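Local coordinates for Card1 endonuclease domain-containing protein (Vibrio cholerae, PDB 1XMX) that is of unknown function but probably binds nucleic acid, carrying a Card1-like endonuclease domain of the PDDEXK clan, at residues A[81-86]-A[109-114]. Numbering follows the deposited sequence.
Sequences TLKARG and RSYHWP
W113 and Y111 reach from the turn after helix 98-110 to the last turn of helix 68-85, two neighbouring helices of the alpha/beta domain whose strands 88-92 and 115-118 lie side by side in parallel. Each helix finishes in a Schellman motif, at G86 and at H112, before its chain runs on into one of those strands. The tight part is the indole. Its six-membered ring points at the helix edge-on, with K83 N near the ring plane, 3.9 Å from W113 CZ2, while L82 CB comes in obliquely at 4.0 Å from W113 CH2. Both L82 and W113 are buried and also touch V89 of strand 88-92, which joins the contact to the sheet. In contrast to this buried pair, the solvent side belongs to the exposed K83 and the partly exposed Y111. The lysine CG stands anti to the backbone N (chi1 -179°), which carries the aliphatic chain obliquely across the ring of Y111, and CD reaches both aromatic residues, 4.1 Å from Y111 CD1 and 4.1 Å from W113 CZ2. No hydrogen bond links the two segments; the phenol instead bonds through OH to E80 OE1 of helix 68-85. Ortho to that hydroxyl, Y111 CE1 meets K83 CB at 3.7 Å.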
ATOM      1  N   THR A  81      35.467  -7.687  15.138  1.00 28.01           N
ATOM      2  CA  THR A  81      35.934  -7.396  13.796  1.00 26.66           C
ATOM      3  C   THR A  81      35.543  -5.958  13.377  1.00 25.74           C
ATOM      4  O   THR A  81      36.302  -5.275  12.703  1.00 25.52           O
ATOM      5  CB  THR A  81      35.307  -8.390  12.758  1.00 28.97           C
ATOM      6  OG1 THR A  81      35.514  -9.750  13.164  1.00 29.95           O
ATOM      7  CG2 THR A  81      35.917  -8.192  11.387  1.00 28.66           C
ATOM      8  N   LEU A  82      34.354  -5.502  13.760  1.00 22.42           N
ATOM      9  CA  LEU A  82      33.929  -4.176  13.357  1.00 22.44           C
ATOM     10  C   LEU A  82      34.736  -3.165  14.142  1.00 22.36           C
ATOM     11  O   LEU A  82      35.195  -2.192  13.595  1.00 22.38           O
ATOM     12  CB  LEU A  82      32.445  -3.947  13.656  1.00 20.31           C
ATOM     13  CG  LEU A  82      31.491  -4.797  12.826  1.00 20.83           C
ATOM     14  CD1 LEU A  82      30.037  -4.506  13.247  1.00 18.14           C
ATOM     15  CD2 LEU A  82      31.779  -4.588  11.291  1.00 20.62           C
ATOM     16  N   LYS A  83      34.882  -3.398  15.440  1.00 22.84           N
ATOM     17  CA  LYS A  83      35.669  -2.526  16.267  1.00 25.74           C
ATOM     18  C   LYS A  83      37.110  -2.424  15.741  1.00 26.33           C
ATOM     19  O   LYS A  83      37.672  -1.319  15.710  1.00 24.95           O
ATOM     20  CB  LYS A  83      35.677  -2.995  17.721  1.00 27.99           C
ATOM     21  CG  LYS A  83      36.480  -2.085  18.618  1.00 31.18           C
ATOM     22  CD  LYS A  83      35.779  -0.713  18.720  1.00 34.60           C
ATOM     23  CE  LYS A  83      36.582   0.266  19.615  1.00 37.36           C
ATOM     24  NZ  LYS A  83      36.915  -0.413  20.929  1.00 38.81           N
ATOM     25  N   ALA A  84      37.690  -3.552  15.305  1.00 24.50           N
ATOM     26  CA  ALA A  84      39.119  -3.549  14.884  1.00 25.14           C
ATOM     27  C   ALA A  84      39.316  -2.689  13.649  1.00 24.35           C
ATOM     28  O   ALA A  84      40.362  -2.114  13.453  1.00 20.56           O
ATOM     29  CB  ALA A  84      39.656  -4.988  14.654  1.00 25.10           C
ATOM     30  N   ARG A  85      38.276  -2.572  12.832  1.00 25.08           N
ATOM     31  CA  ARG A  85      38.342  -1.727  11.641  1.00 25.95           C
ATOM     32  C   ARG A  85      38.041  -0.248  11.871  1.00 25.55           C
ATOM     33  O   ARG A  85      38.247   0.549  10.990  1.00 26.48           O
ATOM     34  CB  ARG A  85      37.332  -2.212  10.636  1.00 29.11           C
ATOM     35  CG  ARG A  85      37.636  -3.553  10.068  1.00 32.59           C
ATOM     36  CD  ARG A  85      36.759  -3.709   8.821  1.00 34.53           C
ATOM     37  NE  ARG A  85      36.346  -5.083   8.619  1.00 36.98           N
ATOM     38  CZ  ARG A  85      35.090  -5.492   8.493  1.00 39.15           C
ATOM     39  NH1 ARG A  85      34.068  -4.627   8.519  1.00 38.24           N
ATOM     40  NH2 ARG A  85      34.866  -6.795   8.317  1.00 40.29           N
ATOM     41  N   GLY A  86      37.530   0.125  13.030  1.00 25.69           N
ATOM     42  CA  GLY A  86      37.114   1.504  13.260  1.00 26.19           C
ATOM     43  C   GLY A  86      35.741   1.754  12.640  1.00 27.17           C
ATOM     44  O   GLY A  86      35.401   2.889  12.318  1.00 27.16           O
ATOM     45  N   ARG A 109      25.869  -2.433  23.070  1.00 22.40           N
ATOM     46  CA  ARG A 109      25.925  -1.471  24.141  1.00 24.51           C
ATOM     47  C   ARG A 109      27.315  -1.477  24.861  1.00 25.05           C
ATOM     48  O   ARG A 109      27.850  -0.419  25.222  1.00 25.84           O
ATOM     49  CB  ARG A 109      24.757  -1.681  25.116  1.00 24.90           C
ATOM     50  CG  ARG A 109      24.839  -0.816  26.338  1.00 27.42           C
ATOM     51  CD  ARG A 109      24.591   0.673  26.001  1.00 28.73           C
ATOM     52  NE  ARG A 109      24.589   1.454  27.238  1.00 29.98           N
ATOM     53  CZ  ARG A 109      25.677   1.830  27.888  1.00 29.85           C
ATOM     54  NH1 ARG A 109      26.882   1.524  27.427  1.00 32.24           N
ATOM     55  NH2 ARG A 109      25.554   2.490  29.009  1.00 29.78           N
ATOM     56  N   SER A 110      27.934  -2.641  25.001  1.00 24.42           N
ATOM     57  CA  SER A 110      29.249  -2.687  25.653  1.00 24.74           C
ATOM     58  C   SER A 110      30.359  -2.008  24.853  1.00 24.68           C
ATOM     59  O   SER A 110      31.333  -1.574  25.416  1.00 23.05           O
ATOM     60  CB  SER A 110      29.676  -4.106  26.021  1.00 24.06           C
ATOM     61  OG  SER A 110      29.925  -4.844  24.853  1.00 24.53           O
ATOM     62  N   TYR A 111      30.183  -1.926  23.542  1.00 25.59           N
ATOM     63  CA  TYR A 111      31.059  -1.195  22.647  1.00 23.97           C
ATOM     64  C   TYR A 111      30.718   0.298  22.567  1.00 23.83           C
ATOM     65  O   TYR A 111      31.359   1.039  21.826  1.00 23.00           O
ATOM     66  CB  TYR A 111      30.974  -1.828  21.252  1.00 25.71           C
ATOM     67  CG  TYR A 111      31.774  -3.115  21.150  1.00 26.94           C
ATOM     68  CD1 TYR A 111      33.126  -3.072  20.836  1.00 26.17           C
ATOM     69  CD2 TYR A 111      31.192  -4.362  21.418  1.00 26.23           C
ATOM     70  CE1 TYR A 111      33.883  -4.222  20.755  1.00 27.17           C
ATOM     71  CE2 TYR A 111      31.945  -5.521  21.348  1.00 27.01           C
ATOM     72  CZ  TYR A 111      33.306  -5.428  21.007  1.00 27.56           C
ATOM     73  OH  TYR A 111      34.102  -6.537  20.929  1.00 28.74           O
ATOM     74  N   HIS A 112      29.705   0.754  23.295  1.00 24.09           N
ATOM     75  CA  HIS A 112      29.337   2.174  23.237  1.00 26.48           C
ATOM     76  C   HIS A 112      28.857   2.638  21.858  1.00 25.37           C
ATOM     77  O   HIS A 112      28.979   3.815  21.518  1.00 24.87           O
ATOM     78  CB  HIS A 112      30.510   3.052  23.682  1.00 31.02           C
ATOM     79  CG  HIS A 112      30.938   2.775  25.079  1.00 35.32           C
ATOM     80  ND1 HIS A 112      30.034   2.426  26.061  1.00 37.89           N
ATOM     81  CD2 HIS A 112      32.164   2.728  25.655  1.00 37.80           C
ATOM     82  CE1 HIS A 112      30.685   2.196  27.192  1.00 38.35           C
ATOM     83  NE2 HIS A 112      31.977   2.375  26.973  1.00 39.06           N
ATOM     84  N   TRP A 113      28.305   1.721  21.070  1.00 22.36           N
ATOM     85  CA  TRP A 113      27.809   2.096  19.781  1.00 22.11           C
ATOM     86  C   TRP A 113      26.387   2.564  19.978  1.00 20.64           C
ATOM     87  O   TRP A 113      25.702   2.043  20.829  1.00 22.38           O
ATOM     88  CB  TRP A 113      27.863   0.911  18.830  1.00 21.88           C
ATOM     89  CG  TRP A 113      29.255   0.642  18.362  1.00 22.37           C
ATOM     90  CD1 TRP A 113      30.275   1.577  18.159  1.00 23.32           C
ATOM     91  CD2 TRP A 113      29.825  -0.636  18.055  1.00 21.97           C
ATOM     92  NE1 TRP A 113      31.424   0.927  17.738  1.00 22.83           N
ATOM     93  CE2 TRP A 113      31.157  -0.423  17.645  1.00 22.52           C
ATOM     94  CE3 TRP A 113      29.327  -1.941  18.053  1.00 23.45           C
ATOM     95  CZ2 TRP A 113      31.978  -1.461  17.251  1.00 21.27           C
ATOM     96  CZ3 TRP A 113      30.176  -2.976  17.682  1.00 22.36           C
ATOM     97  CH2 TRP A 113      31.474  -2.724  17.293  1.00 22.59           C
ATOM     98  N   PRO A 114      25.983   3.632  19.271  1.00 19.91           N
ATOM     99  CA  PRO A 114      24.623   4.168  19.394  1.00 18.41           C
ATOM    100  C   PRO A 114      23.576   3.173  18.980  1.00 18.44           C
ATOM    101  O   PRO A 114      23.796   2.320  18.081  1.00 18.19           O
ATOM    102  CB  PRO A 114      24.601   5.415  18.482  1.00 18.42           C
ATOM    103  CG  PRO A 114      26.061   5.738  18.165  1.00 21.03           C
ATOM    104  CD  PRO A 114      26.857   4.436  18.388  1.00 20.43           C
TER